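Local coordinates for uricase (Arthrobacter globiformis, PDB 2YZC), which catalyses the oxidation of uric acid by molecular oxygen to 5-hydroxyisourate, a precursor of (S)-allantoin, at residues Val186-Arg191 with Ile243-Pro248; Lys129-Thr134 with Glu151-Leu156; Val25-Val30 with Ala76-Gly81. All blocks are in the same frame, centred on the assembly; numbering follows the deposited sequence.

Interaction 1 (Val186-Arg191 with Ile243-Pro248); sequences VSARWR and IKMSLP
Ala-188 and Trp-190 meet Met-245 and Ile-243 on the apolar face of two antiparallel strands. CB of Ala-188 touches CG of Met-245 at 3.7 Å. The same methyl lies 4.2 Å from CD1 of Ile-243, so both side chains touch it. CG1 and then CD1 of Ile-243 are both in extended positions (chi1 179°, chi2 172°), which carries CD1 near Ala-188. Trp-190 makes its closest contact through CB, which lies 4.0 Å from CB of Ile-243. Its indole then leads away from the partner strand, and CD1 of Ile-243 approaches the ring only obliquely. Helix 199-216 covers this face: Leu-210 packs on Ala-188 and Ile-243, while Tyr-203 and Val-206 pack on Trp-190. At the far end, CD2 of Leu-247 rests against the backbone of Val-186, 3.9 Å from its CA.

The backbones are joined by three hydrogen bonds. Arg-189 and Lys-244 form a hydrogen-bonded pair: Arg-189 N donates to Lys-244 O, and Lys-244 N to Arg-189 O at 2.7 Å with an N-H...O angle of 171°. Ser-246 N donates to Ser-187 O. CA of Ala-188 and of Ile-243 also lie close to carbonyl oxygens of the other strand.

The opposite face is polar. Arg-189 and Lys-244 start side by side but separate toward their ends. Arg-189 reaches Glu-151 in a salt bridge, and Lys-244 makes a cation-pi contact with Trp-295. At the polar margin of the contact, a water lies 2.7 Å from OG of Ser-187 and donates to Ser-246 O at 3.2 Å. OG of Ser-246 itself bonds to Glu-280. Two antiparallel strands, two helices (199-216 and 222-236), then two further long strands, with helix 199-216 packed on one face of the sheet, is the beta-beta-alpha-alpha-beta-beta order of the tunnelling fold (T-fold) of uricases.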
ATOM      1  N   VAL A 186     -13.939  -8.401   8.063  1.00 23.30           N
ATOM      2  CA  VAL A 186     -14.948  -9.216   7.419  1.00 23.54           C
ATOM      3  C   VAL A 186     -14.821  -9.186   5.904  1.00 24.21           C
ATOM      4  O   VAL A 186     -14.932  -8.131   5.277  1.00 23.61           O
ATOM      5  CB  VAL A 186     -16.371  -8.767   7.797  1.00 24.87           C
ATOM      6  CG1 VAL A 186     -17.392  -9.686   7.132  1.00 25.65           C
ATOM      7  CG2 VAL A 186     -16.541  -8.791   9.312  1.00 25.67           C
ATOM      8  N   SER A 187     -14.554 -10.357   5.335  1.00 22.07           N
ATOM      9  CA  SER A 187     -14.450 -10.541   3.894  1.00 23.21           C
ATOM     10  C   SER A 187     -15.406 -11.689   3.636  1.00 21.98           C
ATOM     11  O   SER A 187     -15.151 -12.817   4.061  1.00 20.94           O
ATOM     12  CB  SER A 187     -13.038 -10.963   3.474  1.00 26.62           C
ATOM     13  OG  SER A 187     -12.158  -9.857   3.410  1.00 29.63           O
ATOM     14  N   ALA A 188     -16.519 -11.400   2.978  1.00 19.48           N
ATOM     15  CA  ALA A 188     -17.500 -12.438   2.700  1.00 19.08           C
ATOM     16  C   ALA A 188     -18.000 -12.317   1.276  1.00 18.92           C
ATOM     17  O   ALA A 188     -18.110 -11.220   0.738  1.00 16.79           O
ATOM     18  CB  ALA A 188     -18.666 -12.325   3.669  1.00 18.93           C
ATOM     19  N   ARG A 189     -18.295 -13.459   0.668  1.00 18.74           N
ATOM     20  CA  ARG A 189     -18.810 -13.485  -0.688  1.00 19.69           C
ATOM     21  C   ARG A 189     -19.892 -14.554  -0.757  1.00 19.86           C
ATOM     22  O   ARG A 189     -19.706 -15.673  -0.271  1.00 18.27           O
ATOM     23  CB  ARG A 189     -17.674 -13.770  -1.670  1.00 24.51           C
ATOM     24  CG  ARG A 189     -16.854 -12.520  -1.964  1.00 31.64           C
ATOM     25  CD  ARG A 189     -15.519 -12.831  -2.596  1.00 38.12           C
ATOM     26  NE  ARG A 189     -14.813 -11.611  -2.985  1.00 41.54           N
ATOM     27  CZ  ARG A 189     -14.553 -10.589  -2.172  1.00 43.70           C
ATOM     28  NH1 ARG A 189     -14.939 -10.622  -0.901  1.00 44.46           N
ATOM     29  NH2 ARG A 189     -13.896  -9.531  -2.630  1.00 45.23           N
ATOM     30  N   TRP A 190     -21.032 -14.189  -1.329  1.00 18.27           N
ATOM     31  CA  TRP A 190     -22.149 -15.116  -1.440  1.00 18.28           C
ATOM     32  C   TRP A 190     -22.654 -15.224  -2.878  1.00 18.63           C
ATOM     33  O   TRP A 190     -22.710 -14.235  -3.623  1.00 17.18           O
ATOM     34  CB  TRP A 190     -23.268 -14.691  -0.471  1.00 17.11           C
ATOM     35  CG  TRP A 190     -23.738 -13.268  -0.624  1.00 17.65           C
ATOM     36  CD1 TRP A 190     -24.802 -12.833  -1.360  1.00 17.25           C
ATOM     37  CD2 TRP A 190     -23.175 -12.098  -0.009  1.00 18.11           C
ATOM     38  NE1 TRP A 190     -24.942 -11.472  -1.240  1.00 19.82           N
ATOM     39  CE2 TRP A 190     -23.957 -10.994  -0.417  1.00 18.14           C
ATOM     40  CE3 TRP A 190     -22.088 -11.877   0.847  1.00 18.29           C
ATOM     41  CZ2 TRP A 190     -23.688  -9.684   0.003  1.00 18.31           C
ATOM     42  CZ3 TRP A 190     -21.820 -10.569   1.266  1.00 17.82           C
ATOM     43  CH2 TRP A 190     -22.620  -9.493   0.842  1.00 18.37           C
ATOM     44  N   ARG A 191     -22.997 -16.446  -3.270  1.00 19.07           N
ATOM     45  CA  ARG A 191     -23.468 -16.716  -4.620  1.00 18.19           C
ATOM     46  C   ARG A 191     -24.986 -16.837  -4.684  1.00 19.54           C
ATOM     47  O   ARG A 191     -25.588 -17.603  -3.934  1.00 17.95           O
ATOM     48  CB  ARG A 191     -22.837 -18.007  -5.143  1.00 19.06           C
ATOM     49  CG  ARG A 191     -23.285 -18.393  -6.554  1.00 19.04           C
ATOM     50  CD  ARG A 191     -22.497 -19.591  -7.074  1.00 21.42           C
ATOM     51  NE  ARG A 191     -22.825 -20.834  -6.379  1.00 21.01           N
ATOM     52  CZ  ARG A 191     -23.945 -21.527  -6.577  1.00 22.64           C
ATOM     53  NH1 ARG A 191     -24.850 -21.099  -7.448  1.00 23.22           N
ATOM     54  NH2 ARG A 191     -24.159 -22.654  -5.912  1.00 23.13           N
ATOM     55  N   ILE A 243     -22.184 -19.080   1.030  1.00 18.17           N
ATOM     56  CA  ILE A 243     -21.436 -17.894   1.396  1.00 18.31           C
ATOM     57  C   ILE A 243     -20.075 -18.373   1.859  1.00 17.68           C
ATOM     58  O   ILE A 243     -19.964 -19.366   2.582  1.00 20.39           O
ATOM     59  CB  ILE A 243     -22.146 -17.098   2.514  1.00 18.21           C
ATOM     60  CG1 ILE A 243     -21.305 -15.871   2.889  1.00 19.08           C
ATOM     61  CG2 ILE A 243     -22.381 -17.986   3.727  1.00 19.54           C
ATOM     62  CD1 ILE A 243     -21.992 -14.925   3.841  1.00 19.52           C
ATOM     63  N   LYS A 244     -19.037 -17.686   1.405  1.00 18.93           N
ATOM     64  CA  LYS A 244     -17.678 -18.031   1.774  1.00 18.86           C
ATOM     65  C   LYS A 244     -17.104 -16.862   2.541  1.00 21.83           C
ATOM     66  O   LYS A 244     -17.329 -15.710   2.178  1.00 15.66           O
ATOM     67  CB  LYS A 244     -16.822 -18.282   0.536  1.00 22.25           C
ATOM     68  CG  LYS A 244     -17.227 -19.504  -0.264  1.00 24.52           C
ATOM     69  CD  LYS A 244     -16.228 -19.783  -1.370  1.00 25.85           C
ATOM     70  CE  LYS A 244     -16.457 -21.161  -1.971  1.00 29.27           C
ATOM     71  NZ  LYS A 244     -15.376 -21.503  -2.933  1.00 32.40           N
ATOM     72  N   MET A 245     -16.368 -17.163   3.601  1.00 19.33           N
ATOM     73  CA  MET A 245     -15.756 -16.112   4.392  1.00 21.04           C
ATOM     74  C   MET A 245     -14.289 -16.403   4.643  1.00 20.80           C
ATOM     75  O   MET A 245     -13.870 -17.560   4.744  1.00 17.10           O
ATOM     76  CB  MET A 245     -16.489 -15.960   5.724  1.00 23.21           C
ATOM     77  CG  MET A 245     -17.893 -15.415   5.581  1.00 28.82           C
ATOM     78  SD  MET A 245     -18.829 -15.554   7.108  1.00 32.98           S
ATOM     79  CE  MET A 245     -19.608 -17.120   6.846  1.00 33.08           C
ATOM     80  N   SER A 246     -13.518 -15.326   4.732  1.00 20.97           N
ATOM     81  CA  SER A 246     -12.092 -15.393   4.994  1.00 20.15           C
ATOM     82  C   SER A 246     -11.909 -14.378   6.115  1.00 20.62           C
ATOM     83  O   SER A 246     -11.989 -13.169   5.888  1.00 20.38           O
ATOM     84  CB  SER A 246     -11.304 -14.976   3.753  1.00 21.21           C
ATOM     85  OG  SER A 246      -9.914 -15.100   3.978  1.00 22.75           O
ATOM     86  N   LEU A 247     -11.685 -14.878   7.325  1.00 18.87           N
ATOM     87  CA  LEU A 247     -11.549 -14.015   8.486  1.00 20.47           C
ATOM     88  C   LEU A 247     -10.218 -14.113   9.205  1.00 19.90           C
ATOM     89  O   LEU A 247      -9.867 -15.162   9.738  1.00 21.49           O
ATOM     90  CB  LEU A 247     -12.658 -14.326   9.492  1.00 19.86           C
ATOM     91  CG  LEU A 247     -14.102 -14.315   8.986  1.00 23.06           C
ATOM     92  CD1 LEU A 247     -15.039 -14.656  10.129  1.00 19.51           C
ATOM     93  CD2 LEU A 247     -14.436 -12.944   8.413  1.00 22.22           C
ATOM     94  N   PRO A 248      -9.446 -13.019   9.218  1.00 21.10           N
ATOM     95  CA  PRO A 248      -8.167 -13.087   9.920  1.00 20.21           C
ATOM     96  C   PRO A 248      -8.431 -12.884  11.406  1.00 21.60           C
ATOM     97  O   PRO A 248      -9.399 -12.217  11.784  1.00 21.80           O
ATOM     98  CB  PRO A 248      -7.383 -11.918   9.323  1.00 21.49           C
ATOM     99  CG  PRO A 248      -8.457 -10.916   9.027  1.00 22.15           C
ATOM    100  CD  PRO A 248      -9.545 -11.786   8.416  1.00 21.60           C
TER
HETATM  101  O   HOH W   1     -10.642 -10.237   5.602  1.00 33.73           O

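Interaction 2 (Lys129-Thr134 with Glu151-Leu156); sequences KSEVRT and EGLTVL
The carboxylate of Glu-151 is the flat group here, and the methyl CG2 of Thr-134 lies over one of its faces. CG2 is nearly above the carboxylate carbon, 3.6 Å from CD, and about equally far from both oxygens. The two side chains cross at about a right angle. At one end of the group, OE1 is 4.0 Å from CG1 of Val-132. At the other, OE2 forms a salt bridge with Arg-189 of the next strand. Chi1 of 62° puts CG of Glu-151 between the backbone N and the carbonyl carbon, next to Val-132; the extended chain beyond carries the carboxylate to Thr-134. Its CG packs on CB of Val-132 at 3.9 Å.

Below these side chains, Val-132 and Glu-151 form an antiparallel hydrogen-bonded pair. Val-132 N donates to Glu-151 O, tilted 21° from the carbonyl plane, and Glu-151 N donates back to Val-132 O. Regular pairing goes no further toward Ser-130, where the chain turns a corner. Gly-152, with positive phi, lies opposite this corner. Here the carbonyl oxygens of Ser-130 and Gly-152, both acceptors, come within 3.0 Å of each other. One water donates to Lys-129 O and to Gly-152 O, each at 2.8 Å. A second lies 2.8 Å from Ser-130 O, probably as donor, and accepts from Thr-154 N.

Lys-129 NZ of a second subunit bonds to Gly-152 O and to Thr-154 OG1, so this end of the hairpin also belongs to the subunit interface. The chemistry implies that water bridges take over from strand pairing at the corner. The lysine of the other subunit adds a donor to Gly-152 O, and its charge would be expected to ease repulsion between the two close carbonyl oxygens.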
ATOM      1  N   LYS A 129     -15.444   5.077   3.944  1.00 18.63           N
ATOM      2  CA  LYS A 129     -14.420   4.084   3.632  1.00 18.24           C
ATOM      3  C   LYS A 129     -14.438   2.845   4.522  1.00 18.16           C
ATOM      4  O   LYS A 129     -13.547   2.003   4.427  1.00 17.09           O
ATOM      5  CB  LYS A 129     -13.039   4.736   3.731  1.00 18.63           C
ATOM      6  CG  LYS A 129     -12.865   6.001   2.885  1.00 18.98           C
ATOM      7  CD  LYS A 129     -11.431   6.515   2.964  1.00 22.01           C
ATOM      8  CE  LYS A 129     -11.200   7.706   2.035  1.00 23.44           C
ATOM      9  NZ  LYS A 129      -9.814   8.243   2.173  1.00 22.73           N
ATOM     10  N   SER A 130     -15.457   2.722   5.362  1.00 17.49           N
ATOM     11  CA  SER A 130     -15.525   1.603   6.299  1.00 18.86           C
ATOM     12  C   SER A 130     -15.792   0.223   5.717  1.00 19.37           C
ATOM     13  O   SER A 130     -15.657  -0.777   6.413  1.00 19.01           O
ATOM     14  CB  SER A 130     -16.537   1.929   7.393  1.00 20.31           C
ATOM     15  OG  SER A 130     -16.136   3.127   8.038  1.00 21.05           O
ATOM     16  N   GLU A 131     -16.163   0.172   4.443  1.00 17.52           N
ATOM     17  CA  GLU A 131     -16.408  -1.095   3.772  1.00 19.32           C
ATOM     18  C   GLU A 131     -16.470  -0.859   2.272  1.00 17.62           C
ATOM     19  O   GLU A 131     -16.723   0.253   1.823  1.00 17.93           O
ATOM     20  CB  GLU A 131     -17.728  -1.713   4.233  1.00 21.07           C
ATOM     21  CG  GLU A 131     -18.952  -0.959   3.750  1.00 24.71           C
ATOM     22  CD  GLU A 131     -20.226  -1.425   4.418  1.00 28.68           C
ATOM     23  OE1 GLU A 131     -20.301  -1.353   5.667  1.00 27.98           O
ATOM     24  OE2 GLU A 131     -21.151  -1.859   3.696  1.00 27.94           O
ATOM     25  N   VAL A 132     -16.230  -1.920   1.512  1.00 18.19           N
ATOM     26  CA  VAL A 132     -16.285  -1.871   0.063  1.00 17.36           C
ATOM     27  C   VAL A 132     -17.172  -3.031  -0.363  1.00 19.28           C
ATOM     28  O   VAL A 132     -17.023  -4.155   0.131  1.00 17.63           O
ATOM     29  CB  VAL A 132     -14.893  -2.041  -0.574  1.00 16.67           C
ATOM     30  CG1 VAL A 132     -15.025  -2.133  -2.088  1.00 18.23           C
ATOM     31  CG2 VAL A 132     -13.998  -0.850  -0.204  1.00 18.26           C
ATOM     32  N   ARG A 133     -18.105  -2.745  -1.264  1.00 18.01           N
ATOM     33  CA  ARG A 133     -19.026  -3.752  -1.771  1.00 17.63           C
ATOM     34  C   ARG A 133     -18.493  -4.290  -3.096  1.00 18.68           C
ATOM     35  O   ARG A 133     -17.956  -3.534  -3.910  1.00 17.23           O
ATOM     36  CB  ARG A 133     -20.409  -3.125  -1.955  1.00 19.29           C
ATOM     37  CG  ARG A 133     -21.429  -3.984  -2.693  1.00 19.98           C
ATOM     38  CD  ARG A 133     -22.785  -3.292  -2.685  1.00 19.97           C
ATOM     39  NE  ARG A 133     -23.758  -3.960  -3.543  1.00 21.25           N
ATOM     40  CZ  ARG A 133     -25.011  -3.550  -3.710  1.00 21.81           C
ATOM     41  NH1 ARG A 133     -25.451  -2.473  -3.070  1.00 18.64           N
ATOM     42  NH2 ARG A 133     -25.820  -4.205  -4.535  1.00 20.20           N
ATOM     43  N   THR A 134     -18.638  -5.596  -3.306  1.00 16.16           N
ATOM     44  CA  THR A 134     -18.152  -6.210  -4.529  1.00 17.97           C
ATOM     45  C   THR A 134     -19.231  -7.022  -5.233  1.00 18.41           C
ATOM     46  O   THR A 134     -20.204  -7.459  -4.620  1.00 16.78           O
ATOM     47  CB  THR A 134     -16.960  -7.154  -4.248  1.00 21.17           C
ATOM     48  OG1 THR A 134     -17.407  -8.277  -3.474  1.00 20.23           O
ATOM     49  CG2 THR A 134     -15.868  -6.425  -3.479  1.00 23.90           C
ATOM     50  N   GLU A 151     -15.994  -6.326   1.830  1.00 20.71           N
ATOM     51  CA  GLU A 151     -14.618  -6.445   2.271  1.00 21.94           C
ATOM     52  C   GLU A 151     -14.194  -5.160   2.959  1.00 21.55           C
ATOM     53  O   GLU A 151     -14.888  -4.146   2.873  1.00 19.52           O
ATOM     54  CB  GLU A 151     -13.697  -6.748   1.081  1.00 23.34           C
ATOM     55  CG  GLU A 151     -13.666  -5.681   0.001  1.00 28.77           C
ATOM     56  CD  GLU A 151     -12.985  -6.168  -1.272  1.00 33.62           C
ATOM     57  OE1 GLU A 151     -12.623  -5.328  -2.126  1.00 34.14           O
ATOM     58  OE2 GLU A 151     -12.821  -7.396  -1.423  1.00 35.73           O
ATOM     59  N   GLY A 152     -13.078  -5.228   3.677  1.00 22.11           N
ATOM     60  CA  GLY A 152     -12.560  -4.056   4.361  1.00 22.72           C
ATOM     61  C   GLY A 152     -13.361  -3.591   5.560  1.00 22.52           C
ATOM     62  O   GLY A 152     -13.161  -2.477   6.043  1.00 23.71           O
ATOM     63  N   LEU A 153     -14.269  -4.432   6.043  1.00 23.12           N
ATOM     64  CA  LEU A 153     -15.088  -4.086   7.199  1.00 22.84           C
ATOM     65  C   LEU A 153     -14.476  -4.686   8.464  1.00 24.00           C
ATOM     66  O   LEU A 153     -14.683  -5.860   8.774  1.00 24.24           O
ATOM     67  CB  LEU A 153     -16.513  -4.605   7.008  1.00 24.39           C
ATOM     68  CG  LEU A 153     -17.487  -4.392   8.168  1.00 25.48           C
ATOM     69  CD1 LEU A 153     -17.535  -2.928   8.570  1.00 26.11           C
ATOM     70  CD2 LEU A 153     -18.863  -4.881   7.748  1.00 28.02           C
ATOM     71  N   THR A 154     -13.724  -3.867   9.192  1.00 21.84           N
ATOM     72  CA  THR A 154     -13.056  -4.308  10.410  1.00 20.14           C
ATOM     73  C   THR A 154     -13.965  -4.262  11.628  1.00 19.40           C
ATOM     74  O   THR A 154     -14.609  -3.242  11.895  1.00 18.25           O
ATOM     75  CB  THR A 154     -11.814  -3.442  10.669  1.00 21.70           C
ATOM     76  OG1 THR A 154     -10.966  -3.498   9.517  1.00 22.33           O
ATOM     77  CG2 THR A 154     -11.045  -3.944  11.890  1.00 21.48           C
ATOM     78  N   VAL A 155     -14.015  -5.369  12.369  1.00 17.07           N
ATOM     79  CA  VAL A 155     -14.852  -5.449  13.553  1.00 17.39           C
ATOM     80  C   VAL A 155     -14.069  -5.963  14.749  1.00 18.51           C
ATOM     81  O   VAL A 155     -13.030  -6.609  14.599  1.00 16.89           O
ATOM     82  CB  VAL A 155     -16.084  -6.358  13.324  1.00 17.54           C
ATOM     83  CG1 VAL A 155     -17.022  -5.710  12.306  1.00 19.44           C
ATOM     84  CG2 VAL A 155     -15.644  -7.731  12.845  1.00 17.03           C
ATOM     85  N   LEU A 156     -14.579  -5.670  15.938  1.00 16.71           N
ATOM     86  CA  LEU A 156     -13.911  -6.077  17.161  1.00 17.50           C
ATOM     87  C   LEU A 156     -14.854  -6.209  18.350  1.00 19.12           C
ATOM     88  O   LEU A 156     -15.759  -5.387  18.541  1.00 17.97           O
ATOM     89  CB  LEU A 156     -12.810  -5.060  17.491  1.00 19.80           C
ATOM     90  CG  LEU A 156     -11.958  -5.228  18.757  1.00 21.02           C
ATOM     91  CD1 LEU A 156     -10.656  -4.451  18.579  1.00 20.10           C
ATOM     92  CD2 LEU A 156     -12.724  -4.748  19.997  1.00 20.58           C
TER
HETATM   93  O   HOH W   2     -13.134  -0.697   3.914  1.00 27.05           O
HETATM   94  O   HOH W   3     -14.387  -0.969   8.876  1.00 22.74           O

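Interaction 3 (Val25-Val30 with Ala76-Gly81); sequences VRLVKV and AFARDG
Lys-29 and Ala-78 bring together an extended strand and the C-terminal end of helix 67-78, with their CA atoms 6.8 Å apart. No backbone hydrogen bond crosses between the two segments. Residues 78-81 form a type I turn, closed by a bond from Gly-81 N to Ala-78 O of 2.9 Å. Gly-81 then leaves helical geometry with a positive phi, a conformation that suits glycine.

Alternate strand side chains face the helix, and Leu-27 and Lys-29 carry the contact. Leu-27 points its isopropyl fork at CB of Ala-78. CD1 and CD2 each lie 3.7 Å from that methyl, so the fork straddles it. CG of Leu-27 is anti to the backbone N (chi1 158°), which sets CG on the helix side; chi2 (76°) then places the two methyls. Lys-29 touches the helix end through its methylene chain. Its CD is 3.4 Å and its CE 3.2 Å from Ala-78 O, the same carbonyl that accepts from Gly-81 N. CE also lies 4.3 Å from CA of Gly-81. The chain bends at chi2 (61°) and again at chi4, which turns NZ back to its own strand. There NZ donates to Val-30 O at 2.8 Å, from above the carbonyl plane. NZ also forms a salt bridge with Glu-267 of a second subunit. The guanidinium of Arg-79 pairs with Asp-263 of that same subunit.

Tyr-75 of helix 67-78 and Phe-88 of helix 85-99 also pack on Leu-27, giving it a buried position between the strand and both helices. Within the sheet, strand 13-31 is hydrogen-bonded to strand 38-50 of the same chain. Val-28 and Lys-29 pair with a strand of the second subunit, which carries the sheet across the interface.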
ATOM      1  N   VAL A  25     -11.390  -0.081 -14.344  1.00 13.93           N
ATOM      2  CA  VAL A  25     -11.878   1.100 -15.050  1.00 14.30           C
ATOM      3  C   VAL A  25     -12.643   1.877 -13.975  1.00 15.98           C
ATOM      4  O   VAL A  25     -13.698   1.439 -13.517  1.00 15.82           O
ATOM      5  CB  VAL A  25     -12.836   0.707 -16.195  1.00 16.01           C
ATOM      6  CG1 VAL A  25     -13.457   1.960 -16.824  1.00 15.70           C
ATOM      7  CG2 VAL A  25     -12.074  -0.088 -17.249  1.00 15.27           C
ATOM      8  N   ARG A  26     -12.094   3.012 -13.554  1.00 16.93           N
ATOM      9  CA  ARG A  26     -12.730   3.815 -12.513  1.00 17.90           C
ATOM     10  C   ARG A  26     -13.817   4.704 -13.089  1.00 17.65           C
ATOM     11  O   ARG A  26     -13.563   5.572 -13.930  1.00 19.28           O
ATOM     12  CB  ARG A  26     -11.676   4.642 -11.777  1.00 18.14           C
ATOM     13  CG  ARG A  26     -10.763   3.791 -10.898  1.00 19.31           C
ATOM     14  CD  ARG A  26     -11.457   3.372  -9.601  1.00 21.11           C
ATOM     15  NE  ARG A  26     -11.646   4.508  -8.697  1.00 23.18           N
ATOM     16  CZ  ARG A  26     -12.803   5.129  -8.484  1.00 23.91           C
ATOM     17  NH1 ARG A  26     -12.858   6.156  -7.643  1.00 26.34           N
ATOM     18  NH2 ARG A  26     -13.906   4.728  -9.098  1.00 24.40           N
ATOM     19  N   LEU A  27     -15.037   4.475 -12.619  1.00 17.71           N
ATOM     20  CA  LEU A  27     -16.195   5.209 -13.095  1.00 18.65           C
ATOM     21  C   LEU A  27     -16.982   5.899 -11.997  1.00 16.94           C
ATOM     22  O   LEU A  27     -17.231   5.326 -10.942  1.00 17.70           O
ATOM     23  CB  LEU A  27     -17.144   4.252 -13.831  1.00 16.93           C
ATOM     24  CG  LEU A  27     -18.612   4.694 -13.955  1.00 17.98           C
ATOM     25  CD1 LEU A  27     -18.749   5.773 -15.035  1.00 16.78           C
ATOM     26  CD2 LEU A  27     -19.475   3.490 -14.304  1.00 21.14           C
ATOM     27  N   VAL A  28     -17.369   7.140 -12.259  1.00 17.90           N
ATOM     28  CA  VAL A  28     -18.208   7.872 -11.332  1.00 17.20           C
ATOM     29  C   VAL A  28     -19.387   8.341 -12.168  1.00 18.88           C
ATOM     30  O   VAL A  28     -19.209   9.049 -13.161  1.00 17.96           O
ATOM     31  CB  VAL A  28     -17.482   9.078 -10.701  1.00 19.12           C
ATOM     32  CG1 VAL A  28     -18.486   9.969  -9.973  1.00 20.26           C
ATOM     33  CG2 VAL A  28     -16.447   8.587  -9.704  1.00 17.27           C
ATOM     34  N   LYS A  29     -20.583   7.899 -11.790  1.00 18.55           N
ATOM     35  CA  LYS A  29     -21.802   8.281 -12.493  1.00 19.61           C
ATOM     36  C   LYS A  29     -22.609   9.221 -11.608  1.00 20.27           C
ATOM     37  O   LYS A  29     -23.017   8.856 -10.501  1.00 18.64           O
ATOM     38  CB  LYS A  29     -22.652   7.050 -12.821  1.00 19.57           C
ATOM     39  CG  LYS A  29     -24.008   7.378 -13.458  1.00 21.83           C
ATOM     40  CD  LYS A  29     -23.837   8.107 -14.781  1.00 22.82           C
ATOM     41  CE  LYS A  29     -25.174   8.393 -15.459  1.00 24.67           C
ATOM     42  NZ  LYS A  29     -25.996   9.386 -14.717  1.00 25.42           N
ATOM     43  N   VAL A  30     -22.820  10.438 -12.090  1.00 18.52           N
ATOM     44  CA  VAL A  30     -23.594  11.407 -11.334  1.00 20.11           C
ATOM     45  C   VAL A  30     -25.004  11.469 -11.903  1.00 21.31           C
ATOM     46  O   VAL A  30     -25.188  11.575 -13.116  1.00 19.78           O
ATOM     47  CB  VAL A  30     -22.982  12.828 -11.415  1.00 21.36           C
ATOM     48  CG1 VAL A  30     -23.851  13.806 -10.633  1.00 19.66           C
ATOM     49  CG2 VAL A  30     -21.564  12.825 -10.864  1.00 22.25           C
ATOM     50  N   ALA A  76     -19.809   4.169 -22.044  1.00 17.53           N
ATOM     51  CA  ALA A  76     -20.977   4.388 -22.894  1.00 19.62           C
ATOM     52  C   ALA A  76     -22.228   3.848 -22.209  1.00 19.12           C
ATOM     53  O   ALA A  76     -23.275   4.495 -22.217  1.00 19.45           O
ATOM     54  CB  ALA A  76     -20.787   3.706 -24.253  1.00 17.50           C
ATOM     55  N   PHE A  77     -22.120   2.669 -21.604  1.00 16.77           N
ATOM     56  CA  PHE A  77     -23.271   2.088 -20.934  1.00 18.82           C
ATOM     57  C   PHE A  77     -23.642   2.860 -19.677  1.00 19.06           C
ATOM     58  O   PHE A  77     -24.820   2.947 -19.335  1.00 18.86           O
ATOM     59  CB  PHE A  77     -23.023   0.612 -20.580  1.00 18.77           C
ATOM     60  CG  PHE A  77     -23.215  -0.340 -21.737  1.00 22.90           C
ATOM     61  CD1 PHE A  77     -23.302  -1.712 -21.513  1.00 24.67           C
ATOM     62  CD2 PHE A  77     -23.308   0.128 -23.047  1.00 23.52           C
ATOM     63  CE1 PHE A  77     -23.480  -2.605 -22.572  1.00 24.59           C
ATOM     64  CE2 PHE A  77     -23.485  -0.756 -24.115  1.00 25.45           C
ATOM     65  CZ  PHE A  77     -23.572  -2.125 -23.877  1.00 25.11           C
ATOM     66  N   ALA A  78     -22.645   3.435 -19.003  1.00 17.17           N
ATOM     67  CA  ALA A  78     -22.897   4.187 -17.774  1.00 18.22           C
ATOM     68  C   ALA A  78     -23.775   5.404 -18.043  1.00 18.65           C
ATOM     69  O   ALA A  78     -24.535   5.829 -17.180  1.00 17.11           O
ATOM     70  CB  ALA A  78     -21.579   4.623 -17.137  1.00 20.18           C
ATOM     71  N   ARG A  79     -23.665   5.958 -19.247  1.00 19.16           N
ATOM     72  CA  ARG A  79     -24.456   7.123 -19.637  1.00 20.72           C
ATOM     73  C   ARG A  79     -25.961   6.909 -19.484  1.00 21.99           C
ATOM     74  O   ARG A  79     -26.691   7.843 -19.157  1.00 22.73           O
ATOM     75  CB  ARG A  79     -24.148   7.504 -21.090  1.00 20.58           C
ATOM     76  CG  ARG A  79     -25.054   8.591 -21.660  1.00 20.83           C
ATOM     77  CD  ARG A  79     -24.871   9.930 -20.947  1.00 20.13           C
ATOM     78  NE  ARG A  79     -25.690  10.975 -21.563  1.00 24.07           N
ATOM     79  CZ  ARG A  79     -26.956  11.225 -21.240  1.00 25.56           C
ATOM     80  NH1 ARG A  79     -27.562  10.511 -20.297  1.00 23.41           N
ATOM     81  NH2 ARG A  79     -27.625  12.185 -21.867  1.00 23.11           N
ATOM     82  N   ASP A  80     -26.429   5.686 -19.731  1.00 23.40           N
ATOM     83  CA  ASP A  80     -27.858   5.381 -19.616  1.00 25.78           C
ATOM     84  C   ASP A  80     -28.293   5.185 -18.170  1.00 26.50           C
ATOM     85  O   ASP A  80     -29.485   5.097 -17.879  1.00 26.86           O
ATOM     86  CB  ASP A  80     -28.202   4.117 -20.407  1.00 29.02           C
ATOM     87  CG  ASP A  80     -27.863   4.242 -21.871  1.00 32.49           C
ATOM     88  OD1 ASP A  80     -28.278   5.245 -22.488  1.00 34.51           O
ATOM     89  OD2 ASP A  80     -27.183   3.340 -22.405  1.00 36.87           O
ATOM     90  N   GLY A  81     -27.324   5.109 -17.266  1.00 25.52           N
ATOM     91  CA  GLY A  81     -27.650   4.908 -15.869  1.00 24.72           C
ATOM     92  C   GLY A  81     -27.901   3.442 -15.564  1.00 23.43           C
ATOM     93  O   GLY A  81     -28.170   2.645 -16.458  1.00 25.08           O
TER

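Interactions 1 and 2 adjoin, with centres 11 Å apart. Strands 143-157 and 182-192 are neighbours in the sheet, and Arg-189 NH2 meets Glu-151 OE2 at 2.7 Å, joining the polar face of interaction 1 to the carboxylate of interaction 2. Interaction 3 belongs to the same sheet but lies apart: its centre is 28 Å from interaction 1 and 24 Å from interaction 2. Interactions 2 and 3 both touch the second subunit. Interaction 1 is the one near bound ligand: the side chain of Leu-247 is about 8 Å from an allantoate ion. In interaction 3, the side chain of Leu-27 is about 11 Å from that of Lys-22, a charge-relay residue.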